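Local coordinates for protein deacetylase EF_0837 (Enterococcus faecalis, PDB 2ICS) that deacetylates acetyl-(R)-mandelate with very low efficiency in vitro, as a metallo-dependent hydrolase that binds two zinc ions per subunit, at residues L331-I336 with P359-I364; M18-A23 with A30-T35; M157-I162 with S191-L196; A129-V134 with I167-L172. All blocks are in the same frame, centred on the assembly; numbering follows the deposited sequence.

Interaction 1: residues L331-I336 with P359-I364; sequences LTIFTI and PIKTII
Ile333 and Lys361 meet through their beta carbons, Ile333 CB lying 3.8 Å from Lys361 CB, and the two side chains run side by side. CD1 of Ile333 continues over that face to CD1 of Ile363, 4.2 Å away, while CB of Leu331 packs against CB of Ile363. This is the dense side of the contact, and Leu331 and Ile363 close it further by resting on Ile9 of strand 5-13. The backbones form an antiparallel hairpin, strands 331-344 and 350-364, at an angle of 166° between these short segments. A classic beta bulge interrupts the pairing: Ile360 and Lys361 both face Ile333, whose carbonyl O accepts from Ile360 N at 2.8 Å and from Lys361 N at 3.2 Å. The register shifts by one, and CA of Pro359 lies 3.6 Å from CB of Phe334. On the face of Thr332 and Phe334 packing is thinner; CG2 of Thr332 approaches CB of Pro359, and OG1 of Thr332 is held by Gly82 and Trp56. At the partly exposed end, CG1 of Ile360, between its backbone N and carbonyl carbon (chi1 61°), lies 3.5 Å from Ile333 O, and its CG2 only brushes CG2 of Thr335.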
loop_
_atom_site.group_PDB
_atom_site.type_symbol
_atom_site.label_atom_id
_atom_site.label_comp_id
_atom_site.label_asym_id
_atom_site.label_seq_id
_atom_site.Cartn_x
_atom_site.Cartn_y
_atom_site.Cartn_z
ATOM N N LEU A 331 -4.643 13.306 -7.524
ATOM C CA LEU A 331 -3.483 14.043 -7.042
ATOM C C LEU A 331 -3.562 14.303 -5.555
ATOM O O LEU A 331 -4.642 14.363 -4.976
ATOM C CB LEU A 331 -3.363 15.401 -7.744
ATOM C CG LEU A 331 -3.171 15.491 -9.258
ATOM C CD1 LEU A 331 -4.474 15.164 -9.982
ATOM C CD2 LEU A 331 -2.730 16.902 -9.601
ATOM N N THR A 332 -2.402 14.462 -4.940
ATOM C CA THR A 332 -2.335 14.762 -3.530
ATOM C C THR A 332 -1.522 16.043 -3.446
ATOM O O THR A 332 -0.445 16.149 -4.041
ATOM C CB THR A 332 -1.650 13.633 -2.736
ATOM O OG1 THR A 332 -2.385 12.413 -2.916
ATOM C CG2 THR A 332 -1.608 13.979 -1.252
ATOM N N ILE A 333 -2.070 17.022 -2.739
ATOM C CA ILE A 333 -1.439 18.320 -2.565
ATOM C C ILE A 333 -1.106 18.403 -1.084
ATOM O O ILE A 333 -1.976 18.207 -0.227
ATOM C CB ILE A 333 -2.409 19.431 -3.008
ATOM C CG1 ILE A 333 -2.843 19.157 -4.457
ATOM C CG2 ILE A 333 -1.749 20.790 -2.906
ATOM C CD1 ILE A 333 -3.796 20.181 -5.039
ATOM N N PHE A 334 0.155 18.692 -0.784
ATOM C CA PHE A 334 0.605 18.698 0.597
ATOM C C PHE A 334 1.741 19.655 0.911
ATOM O O PHE A 334 2.281 20.327 0.031
ATOM C CB PHE A 334 1.064 17.283 0.939
ATOM C CG PHE A 334 2.143 16.772 0.019
ATOM C CD1 PHE A 334 3.490 16.964 0.326
ATOM C CD2 PHE A 334 1.811 16.158 -1.189
ATOM C CE1 PHE A 334 4.491 16.555 -0.560
ATOM C CE2 PHE A 334 2.804 15.748 -2.082
ATOM C CZ PHE A 334 4.144 15.947 -1.769
ATOM N N THR A 335 2.108 19.680 2.190
ATOM C CA THR A 335 3.199 20.505 2.678
ATOM C C THR A 335 4.131 19.605 3.474
ATOM O O THR A 335 3.730 18.544 3.946
ATOM C CB THR A 335 2.717 21.617 3.645
ATOM O OG1 THR A 335 2.097 21.014 4.787
ATOM C CG2 THR A 335 1.735 22.559 2.961
ATOM N N ILE A 336 5.377 20.042 3.609
ATOM C CA ILE A 336 6.386 19.324 4.372
ATOM C C ILE A 336 6.981 20.389 5.283
ATOM O O ILE A 336 7.477 21.410 4.808
ATOM C CB ILE A 336 7.482 18.737 3.457
ATOM C CG1 ILE A 336 6.874 17.677 2.534
ATOM C CG2 ILE A 336 8.588 18.121 4.298
ATOM C CD1 ILE A 336 7.861 17.064 1.567
ATOM N N PRO A 359 -1.180 16.367 3.960
ATOM C CA PRO A 359 -1.998 16.660 2.781
ATOM C C PRO A 359 -2.974 17.787 3.119
ATOM O O PRO A 359 -3.553 17.795 4.202
ATOM C CB PRO A 359 -2.719 15.339 2.530
ATOM C CG PRO A 359 -2.916 14.814 3.916
ATOM C CD PRO A 359 -1.570 15.081 4.566
ATOM N N ILE A 360 -3.145 18.741 2.210
ATOM C CA ILE A 360 -4.070 19.834 2.465
ATOM C C ILE A 360 -5.220 19.794 1.471
ATOM O O ILE A 360 -6.291 20.339 1.727
ATOM C CB ILE A 360 -3.369 21.209 2.388
ATOM C CG1 ILE A 360 -2.790 21.427 0.993
ATOM C CG2 ILE A 360 -2.282 21.300 3.455
ATOM C CD1 ILE A 360 -2.158 22.802 0.814
ATOM N N LYS A 361 -4.986 19.154 0.332
ATOM C CA LYS A 361 -6.005 18.997 -0.700
ATOM C C LYS A 361 -5.812 17.652 -1.373
ATOM O O LYS A 361 -4.684 17.202 -1.571
ATOM C CB LYS A 361 -5.922 20.102 -1.755
ATOM C CG LYS A 361 -6.630 21.392 -1.374
ATOM C CD LYS A 361 -6.750 22.327 -2.569
ATOM C CE LYS A 361 -7.602 23.545 -2.237
ATOM N NZ LYS A 361 -7.036 24.331 -1.108
ATOM N N THR A 362 -6.918 17.007 -1.717
ATOM C CA THR A 362 -6.856 15.714 -2.367
ATOM C C THR A 362 -7.830 15.703 -3.533
ATOM O O THR A 362 -9.015 15.989 -3.372
ATOM C CB THR A 362 -7.208 14.581 -1.376
ATOM O OG1 THR A 362 -6.338 14.657 -0.237
ATOM C CG2 THR A 362 -7.041 13.222 -2.038
ATOM N N ILE A 363 -7.318 15.385 -4.713
ATOM C CA ILE A 363 -8.143 15.344 -5.907
ATOM C C ILE A 363 -8.307 13.904 -6.350
ATOM O O ILE A 363 -7.330 13.161 -6.443
ATOM C CB ILE A 363 -7.504 16.151 -7.052
ATOM C CG1 ILE A 363 -7.284 17.593 -6.596
ATOM C CG2 ILE A 363 -8.401 16.103 -8.285
ATOM C CD1 ILE A 363 -6.610 18.452 -7.619
ATOM N N ILE A 364 -9.550 13.524 -6.626
ATOM C CA ILE A 364 -9.863 12.171 -7.046
ATOM C C ILE A 364 -10.751 12.206 -8.281
ATOM O O ILE A 364 -11.844 12.774 -8.250
ATOM C CB ILE A 364 -10.607 11.407 -5.933
ATOM C CG1 ILE A 364 -9.774 11.418 -4.648
ATOM C CG2 ILE A 364 -10.907 9.987 -6.394
ATOM C CD1 ILE A 364 -10.381 10.618 -3.492
#

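Interaction 2: residues M18-A23 with A30-T35; sequences MPVEIA and AAVAAT
Ala23 O is gripped by two backbone donors, Ala30 N at 2.7 Å and Ala31 N at 3.2 Å, both arriving from the same face of the carbonyl plane. Ala30 and Ala31 thus both face Ala23, a classic beta bulge in the antiparallel hairpin of strands 19-25 and 28-33. Ala23 N returns a nearly straight bond to Ala31 O (172°), and the methyl groups of Ala23 and Ala31 meet, CB to CB, at 3.7 Å. Farther along, Ala33 N bonds Glu21 O, whereas Glu21 N bonds Ala33 O with a more bent N-H (132°). The carboxylate of Glu21 extends beside the end of the partner strand: its OE1 lies 3.3 Å from CA of Thr35, and it is fixed there by the backbone N of Ile36 and a salt bridge to Lys10. On the other face CG2 of Val20, anti to the backbone N, packs at 3.6 Å against CG1 of Val32, the two side chains being set obliquely. Strand 28-33 is an outermost strand of its four-stranded mixed sheet within this chain; strand 19-25 pairs with strand 5-13 on its other side, where the backbones of Val20 and Ile22 bond those of Gly12 and Ile9.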
loop_
_atom_site.group_PDB
_atom_site.type_symbol
_atom_site.label_atom_id
_atom_site.label_comp_id
_atom_site.label_asym_id
_atom_site.label_seq_id
_atom_site.Cartn_x
_atom_site.Cartn_y
_atom_site.Cartn_z
HETATM N N MSE A 18 10.547 20.905 -8.644
HETATM C CA MSE A 18 10.157 21.291 -9.991
HETATM C C MSE A 18 8.802 22.005 -10.031
HETATM O O MSE A 18 7.819 21.521 -9.472
HETATM C CB MSE A 18 10.117 20.043 -10.868
HETATM C CG MSE A 18 9.822 20.294 -12.326
HETATM SE SE MSE A 18 9.786 18.624 -13.308
HETATM C CE MSE A 18 9.061 19.281 -14.979
ATOM N N PRO A 19 8.742 23.178 -10.685
ATOM C CA PRO A 19 7.490 23.933 -10.783
ATOM C C PRO A 19 6.520 23.105 -11.610
ATOM O O PRO A 19 6.906 22.552 -12.642
ATOM C CB PRO A 19 7.904 25.211 -11.518
ATOM C CG PRO A 19 9.382 25.320 -11.256
ATOM C CD PRO A 19 9.837 23.895 -11.360
ATOM N N VAL A 20 5.268 23.010 -11.176
ATOM C CA VAL A 20 4.309 22.222 -11.932
ATOM C C VAL A 20 2.882 22.759 -11.885
ATOM O O VAL A 20 2.451 23.337 -10.889
ATOM C CB VAL A 20 4.310 20.750 -11.446
ATOM C CG1 VAL A 20 3.677 20.650 -10.072
ATOM C CG2 VAL A 20 3.581 19.876 -12.431
ATOM N N GLU A 21 2.168 22.575 -12.992
ATOM C CA GLU A 21 0.776 22.982 -13.118
ATOM C C GLU A 21 0.112 21.822 -13.843
ATOM O O GLU A 21 0.685 21.263 -14.776
ATOM C CB GLU A 21 0.640 24.269 -13.943
ATOM C CG GLU A 21 1.516 25.418 -13.450
ATOM C CD GLU A 21 0.982 26.791 -13.844
ATOM O OE1 GLU A 21 0.432 26.926 -14.961
ATOM O OE2 GLU A 21 1.128 27.737 -13.037
ATOM N N ILE A 22 -1.086 21.448 -13.407
ATOM C CA ILE A 22 -1.791 20.330 -14.019
ATOM C C ILE A 22 -3.152 20.737 -14.577
ATOM O O ILE A 22 -3.916 21.441 -13.925
ATOM C CB ILE A 22 -1.994 19.168 -12.999
ATOM C CG1 ILE A 22 -0.642 18.663 -12.486
ATOM C CG2 ILE A 22 -2.738 18.016 -13.652
ATOM C CD1 ILE A 22 0.010 19.553 -11.454
ATOM N N ALA A 23 -3.443 20.284 -15.792
ATOM C CA ALA A 23 -4.712 20.577 -16.450
ATOM C C ALA A 23 -5.533 19.294 -16.483
ATOM O O ALA A 23 -5.045 18.253 -16.912
ATOM C CB ALA A 23 -4.460 21.086 -17.868
ATOM N N ALA A 30 -5.032 16.112 -18.539
ATOM C CA ALA A 30 -4.945 16.585 -19.920
ATOM C C ALA A 30 -3.639 17.293 -20.276
ATOM O O ALA A 30 -3.293 17.393 -21.450
ATOM C CB ALA A 30 -6.130 17.495 -20.225
ATOM N N ALA A 31 -2.916 17.785 -19.274
ATOM C CA ALA A 31 -1.653 18.471 -19.527
ATOM C C ALA A 31 -0.883 18.727 -18.243
ATOM O O ALA A 31 -1.473 18.940 -17.188
ATOM C CB ALA A 31 -1.907 19.795 -20.247
ATOM N N VAL A 32 0.441 18.700 -18.345
ATOM C CA VAL A 32 1.317 18.937 -17.205
ATOM C C VAL A 32 2.539 19.719 -17.669
ATOM O O VAL A 32 3.239 19.294 -18.584
ATOM C CB VAL A 32 1.808 17.610 -16.573
ATOM C CG1 VAL A 32 2.694 17.909 -15.372
ATOM C CG2 VAL A 32 0.618 16.745 -16.166
ATOM N N ALA A 33 2.796 20.857 -17.034
ATOM C CA ALA A 33 3.941 21.682 -17.393
ATOM C C ALA A 33 4.236 22.665 -16.274
ATOM O O ALA A 33 3.424 22.840 -15.370
ATOM C CB ALA A 33 3.656 22.440 -18.694
ATOM N N ALA A 34 5.400 23.304 -16.338
ATOM C CA ALA A 34 5.782 24.278 -15.323
ATOM C C ALA A 34 4.759 25.414 -15.333
ATOM O O ALA A 34 4.469 26.020 -14.299
ATOM C CB ALA A 34 7.178 24.815 -15.609
ATOM N N THR A 35 4.214 25.691 -16.511
ATOM C CA THR A 35 3.209 26.735 -16.661
ATOM C C THR A 35 2.194 26.342 -17.726
ATOM O O THR A 35 2.558 25.938 -18.831
ATOM C CB THR A 35 3.850 28.088 -17.043
ATOM O OG1 THR A 35 4.632 28.572 -15.943
ATOM C CG2 THR A 35 2.777 29.119 -17.379
#

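Interaction 3: residues M157-I162 with S191-L196; sequences MSRTVI and SAPPHL
Ser191 meets Ser158 and Arg159 where a loop meets a short, weakly bonded helical turn in the TIM barrel of this metal-dependent hydrolase, following parallel strands 156-157 and 186-189. Its carbonyl O accepts a straight bond from Arg159 N (3.1 Å, 173°), with the donor above the carbonyl plane, and also lies close to CA of Ser158. A water lies within hydrogen-bonding distance of both this oxygen and Met157 O. CB of Ser191 approaches NE of Arg159 obliquely. Next in line, Ala192 O lies at the edge of the guanidinium group, near its plane, and 3.5 Å from CB of Arg159; a second water donates to this oxygen and weakly accepts from NE. The Arg159 chain bends at chi3 (58°), where NE turns aside. Two successive cis peptide bonds precede Pro193 and Pro194 as the chain passes residues 157-162. Pro193 sets CD against CB of Arg159. Pro194 is buried, with CD touching Met157 O. Thr160 touches the bound adenine, while OG of Ser158 bonds NE2 of His188, a zinc ligand, making Ser158 a second-shell partner of the metal site. The two prolines share one methyl group: CD1 of Ile162 is 4.0 Å from CG of Pro193 and 3.6 Å from CD of Pro194.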
loop_
_atom_site.group_PDB
_atom_site.type_symbol
_atom_site.label_atom_id
_atom_site.label_comp_id
_atom_site.label_asym_id
_atom_site.label_seq_id
_atom_site.Cartn_x
_atom_site.Cartn_y
_atom_site.Cartn_z
HETATM N N MSE A 157 0.949 -15.982 5.131
HETATM C CA MSE A 157 1.789 -17.098 5.545
HETATM C C MSE A 157 2.502 -16.967 6.898
HETATM O O MSE A 157 3.705 -16.705 6.949
HETATM C CB MSE A 157 2.819 -17.385 4.446
HETATM C CG MSE A 157 2.208 -17.635 3.061
HETATM SE SE MSE A 157 0.885 -19.071 3.046
HETATM C CE MSE A 157 0.038 -18.753 1.353
ATOM N N SER A 158 1.757 -17.155 7.986
ATOM C CA SER A 158 2.337 -17.094 9.323
ATOM C C SER A 158 1.620 -18.037 10.290
ATOM O O SER A 158 0.458 -18.400 10.090
ATOM C CB SER A 158 2.314 -15.664 9.872
ATOM O OG SER A 158 1.010 -15.276 10.262
ATOM N N ARG A 159 2.342 -18.424 11.337
ATOM C CA ARG A 159 1.876 -19.340 12.375
ATOM C C ARG A 159 0.389 -19.391 12.719
ATOM O O ARG A 159 -0.249 -20.431 12.573
ATOM C CB ARG A 159 2.673 -19.083 13.665
ATOM C CG ARG A 159 2.237 -19.918 14.863
ATOM C CD ARG A 159 3.216 -19.779 16.022
ATOM N NE ARG A 159 3.381 -18.391 16.452
ATOM C CZ ARG A 159 2.505 -17.720 17.198
ATOM N NH1 ARG A 159 1.385 -18.306 17.609
ATOM N NH2 ARG A 159 2.747 -16.455 17.536
ATOM N N THR A 160 -0.159 -18.278 13.191
ATOM C CA THR A 160 -1.558 -18.236 13.598
ATOM C C THR A 160 -2.559 -18.345 12.452
ATOM O O THR A 160 -3.759 -18.463 12.684
ATOM C CB THR A 160 -1.862 -16.945 14.400
ATOM O OG1 THR A 160 -1.793 -15.807 13.531
ATOM C CG2 THR A 160 -0.850 -16.769 15.535
ATOM N N VAL A 161 -2.076 -18.326 11.217
ATOM C CA VAL A 161 -2.976 -18.408 10.076
ATOM C C VAL A 161 -3.083 -19.794 9.455
ATOM O O VAL A 161 -4.180 -20.255 9.136
ATOM C CB VAL A 161 -2.546 -17.425 8.950
ATOM C CG1 VAL A 161 -3.569 -17.439 7.824
ATOM C CG2 VAL A 161 -2.389 -16.020 9.506
ATOM N N ILE A 162 -1.941 -20.457 9.301
ATOM C CA ILE A 162 -1.873 -21.760 8.644
ATOM C C ILE A 162 -2.086 -23.036 9.443
ATOM O O ILE A 162 -2.092 -24.114 8.861
ATOM C CB ILE A 162 -0.521 -21.928 7.940
ATOM C CG1 ILE A 162 0.593 -21.952 8.997
ATOM C CG2 ILE A 162 -0.308 -20.800 6.934
ATOM C CD1 ILE A 162 1.956 -22.330 8.452
ATOM N N SER A 191 5.411 -14.831 12.249
ATOM C CA SER A 191 6.107 -15.859 13.006
ATOM C C SER A 191 6.119 -17.160 12.215
ATOM O O SER A 191 5.274 -17.378 11.347
ATOM C CB SER A 191 5.399 -16.090 14.341
ATOM O OG SER A 191 5.325 -14.888 15.083
ATOM N N ALA A 192 7.081 -18.024 12.515
ATOM C CA ALA A 192 7.172 -19.314 11.842
ATOM C C ALA A 192 6.249 -20.261 12.603
ATOM O O ALA A 192 6.003 -20.065 13.793
ATOM C CB ALA A 192 8.616 -19.827 11.876
ATOM N N PRO A 193 5.721 -21.295 11.933
ATOM C CA PRO A 193 5.925 -21.645 10.524
ATOM C C PRO A 193 5.031 -20.841 9.586
ATOM O O PRO A 193 4.019 -20.289 10.001
ATOM C CB PRO A 193 5.580 -23.127 10.495
ATOM C CG PRO A 193 4.416 -23.183 11.449
ATOM C CD PRO A 193 4.921 -22.333 12.615
ATOM N N PRO A 194 5.398 -20.778 8.300
ATOM C CA PRO A 194 6.598 -21.436 7.770
ATOM C C PRO A 194 7.823 -20.574 8.028
ATOM O O PRO A 194 7.705 -19.421 8.443
ATOM C CB PRO A 194 6.314 -21.547 6.270
ATOM C CG PRO A 194 4.812 -21.223 6.134
ATOM C CD PRO A 194 4.596 -20.210 7.209
ATOM N N HIS A 195 8.996 -21.137 7.774
ATOM C CA HIS A 195 10.239 -20.403 7.940
ATOM C C HIS A 195 10.365 -19.464 6.743
ATOM O O HIS A 195 9.976 -19.815 5.633
ATOM C CB HIS A 195 11.413 -21.379 8.005
ATOM C CG HIS A 195 11.480 -22.136 9.292
ATOM N ND1 HIS A 195 11.804 -21.535 10.489
ATOM C CD2 HIS A 195 11.210 -23.432 9.583
ATOM C CE1 HIS A 195 11.729 -22.425 11.463
ATOM N NE2 HIS A 195 11.369 -23.584 10.940
ATOM N N LEU A 196 10.898 -18.271 6.979
ATOM C CA LEU A 196 11.033 -17.273 5.926
ATOM C C LEU A 196 11.714 -17.782 4.661
ATOM O O LEU A 196 11.236 -17.530 3.555
ATOM C CB LEU A 196 11.781 -16.044 6.452
ATOM C CG LEU A 196 11.817 -14.840 5.500
ATOM C CD1 LEU A 196 10.401 -14.413 5.126
ATOM C CD2 LEU A 196 12.556 -13.691 6.164
HETATM O O HOH W 1 5.829 -16.136 8.634
HETATM O O HOH W 2 6.615 -18.799 16.236
#

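Interaction 4: residues A129-V134 with I167-L172; sequences ADLSKV and ITPLEL
Leu131 reaches Thr168, Pro169 and Leu172 from an uncommon torsion, its chi1 of -116° holding CG away from the usual staggered positions. Its branches divide the work: CD2 meets CG2 of Thr168 at 4.0 Å, the two side chains crossing at about a right angle, while CD1 faces CG of the Pro169 ring at 4.2 Å. CG itself approaches CD1 of Leu172. That same methyl is also met by CG1 of Val134, at 3.7 Å, so CD1 of Leu172 is touched by both Leu131 and Val134. Leu172 chi2 of 179° extends CD1 away from the helix toward them. No hydrogen bond crosses between the segments, and the contact is apolar packing at the protein surface. The short 3-10 turn at 131-133, which Val134 follows, is ordered by its own polar atoms: OD1 of Asp130 accepts from Ser132 N at 3.0 Å, an Asx turn, and from Ser132 OG at 2.6 Å, both from the same face of the carboxylate. The loop lies between strand 110-114 and helix 136-145 and packs on residues 168-172 of helix 168-178; Leu128 touches both Val134 and Pro169, and Ile167 and Leu170 meet helix 196-202.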
loop_
_atom_site.group_PDB
_atom_site.type_symbol
_atom_site.label_atom_id
_atom_site.label_comp_id
_atom_site.label_asym_id
_atom_site.label_seq_id
_atom_site.Cartn_x
_atom_site.Cartn_y
_atom_site.Cartn_z
ATOM N N ALA A 129 -6.016 -22.651 7.967
ATOM C CA ALA A 129 -5.898 -23.858 8.781
ATOM C C ALA A 129 -6.755 -24.979 8.187
ATOM O O ALA A 129 -6.445 -26.160 8.341
ATOM C CB ALA A 129 -6.336 -23.562 10.212
ATOM N N ASP A 130 -7.837 -24.597 7.514
ATOM C CA ASP A 130 -8.736 -25.553 6.864
ATOM C C ASP A 130 -8.579 -25.361 5.358
ATOM O O ASP A 130 -9.112 -24.410 4.791
ATOM C CB ASP A 130 -10.191 -25.285 7.270
ATOM C CG ASP A 130 -11.175 -26.243 6.603
ATOM O OD1 ASP A 130 -10.765 -27.007 5.695
ATOM O OD2 ASP A 130 -12.366 -26.228 6.983
ATOM N N LEU A 131 -7.854 -26.268 4.717
ATOM C CA LEU A 131 -7.601 -26.185 3.284
ATOM C C LEU A 131 -8.811 -26.248 2.352
ATOM O O LEU A 131 -8.736 -25.798 1.207
ATOM C CB LEU A 131 -6.603 -27.264 2.882
ATOM C CG LEU A 131 -5.260 -26.764 2.353
ATOM C CD1 LEU A 131 -4.667 -25.733 3.306
ATOM C CD2 LEU A 131 -4.323 -27.952 2.173
ATOM N N SER A 132 -9.922 -26.803 2.820
ATOM C CA SER A 132 -11.103 -26.889 1.969
ATOM C C SER A 132 -11.606 -25.492 1.621
ATOM O O SER A 132 -12.275 -25.301 0.605
ATOM C CB SER A 132 -12.215 -27.689 2.662
ATOM O OG SER A 132 -12.639 -27.062 3.860
ATOM N N LYS A 133 -11.276 -24.518 2.467
ATOM C CA LYS A 133 -11.692 -23.135 2.250
ATOM C C LYS A 133 -10.931 -22.498 1.096
ATOM O O LYS A 133 -11.349 -21.474 0.554
ATOM C CB LYS A 133 -11.458 -22.301 3.506
ATOM C CG LYS A 133 -12.259 -22.720 4.725
ATOM C CD LYS A 133 -11.918 -21.805 5.900
ATOM C CE LYS A 133 -12.678 -22.168 7.157
ATOM N NZ LYS A 133 -12.298 -21.265 8.282
ATOM N N VAL A 134 -9.812 -23.108 0.725
ATOM C CA VAL A 134 -8.980 -22.595 -0.353
ATOM C C VAL A 134 -9.306 -23.265 -1.684
ATOM O O VAL A 134 -8.612 -24.193 -2.105
ATOM C CB VAL A 134 -7.483 -22.809 -0.034
ATOM C CG1 VAL A 134 -6.619 -22.318 -1.185
ATOM C CG2 VAL A 134 -7.119 -22.073 1.244
ATOM N N ILE A 167 3.679 -24.874 4.407
ATOM C CA ILE A 167 3.900 -24.047 3.223
ATOM C C ILE A 167 2.891 -24.321 2.107
ATOM O O ILE A 167 2.802 -23.564 1.136
ATOM C CB ILE A 167 5.328 -24.285 2.663
ATOM C CG1 ILE A 167 5.718 -23.165 1.699
ATOM C CG2 ILE A 167 5.386 -25.623 1.938
ATOM C CD1 ILE A 167 5.866 -21.810 2.359
ATOM N N THR A 168 2.134 -25.400 2.254
ATOM C CA THR A 168 1.146 -25.801 1.258
ATOM C C THR A 168 0.227 -24.681 0.753
ATOM O O THR A 168 -0.083 -24.622 -0.436
ATOM C CB THR A 168 0.267 -26.961 1.789
ATOM O OG1 THR A 168 1.105 -28.031 2.248
ATOM C CG2 THR A 168 -0.634 -27.489 0.687
ATOM N N PRO A 169 -0.230 -23.786 1.646
ATOM C CA PRO A 169 -1.113 -22.705 1.191
ATOM C C PRO A 169 -0.466 -21.792 0.153
ATOM O O PRO A 169 -1.138 -21.306 -0.760
ATOM C CB PRO A 169 -1.448 -21.965 2.487
ATOM C CG PRO A 169 -1.409 -23.070 3.510
ATOM C CD PRO A 169 -0.150 -23.802 3.119
ATOM N N LEU A 170 0.836 -21.561 0.295
ATOM C CA LEU A 170 1.552 -20.709 -0.644
ATOM C C LEU A 170 1.657 -21.386 -2.006
ATOM O O LEU A 170 1.505 -20.733 -3.037
ATOM C CB LEU A 170 2.950 -20.370 -0.107
ATOM C CG LEU A 170 3.815 -19.425 -0.957
ATOM C CD1 LEU A 170 3.072 -18.114 -1.217
ATOM C CD2 LEU A 170 5.131 -19.156 -0.240
ATOM N N GLU A 171 1.906 -22.694 -2.016
ATOM C CA GLU A 171 2.005 -23.418 -3.283
ATOM C C GLU A 171 0.688 -23.263 -4.025
ATOM O O GLU A 171 0.670 -23.063 -5.233
ATOM C CB GLU A 171 2.271 -24.909 -3.057
ATOM C CG GLU A 171 3.634 -25.247 -2.499
ATOM C CD GLU A 171 3.888 -26.742 -2.523
ATOM O OE1 GLU A 171 3.912 -27.322 -3.632
ATOM O OE2 GLU A 171 4.053 -27.339 -1.439
ATOM N N LEU A 172 -0.414 -23.374 -3.286
ATOM C CA LEU A 172 -1.742 -23.228 -3.863
ATOM C C LEU A 172 -1.894 -21.804 -4.398
ATOM O O LEU A 172 -2.505 -21.589 -5.446
ATOM C CB LEU A 172 -2.822 -23.496 -2.807
ATOM C CG LEU A 172 -2.971 -24.920 -2.259
ATOM C CD1 LEU A 172 -4.073 -24.935 -1.212
ATOM C CD2 LEU A 172 -3.303 -25.895 -3.388
#

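How the interactions relate
The four contacts form two groups on opposite sides of the chain's centre. Interactions 1 and 2, with centres 15 Å apart, join where CD2 of Leu331 packs 4.0 Å from CG1 of Ile22, linking the two hairpins away from the annotated sites. Interactions 3 and 4, centres 12 Å apart, interlock along the chain because their segments alternate; they also touch, CB of Pro194 lying 3.9 Å from CD1 of Ile167. Interaction 3 is the one at the pocket: the side chain of Ser158 is about 4 Å from bound adenine and about 7 Å from a zinc ion. Interaction 4 is farther from the metals, the Pro169 side chain being about 14 Å from a zinc ion.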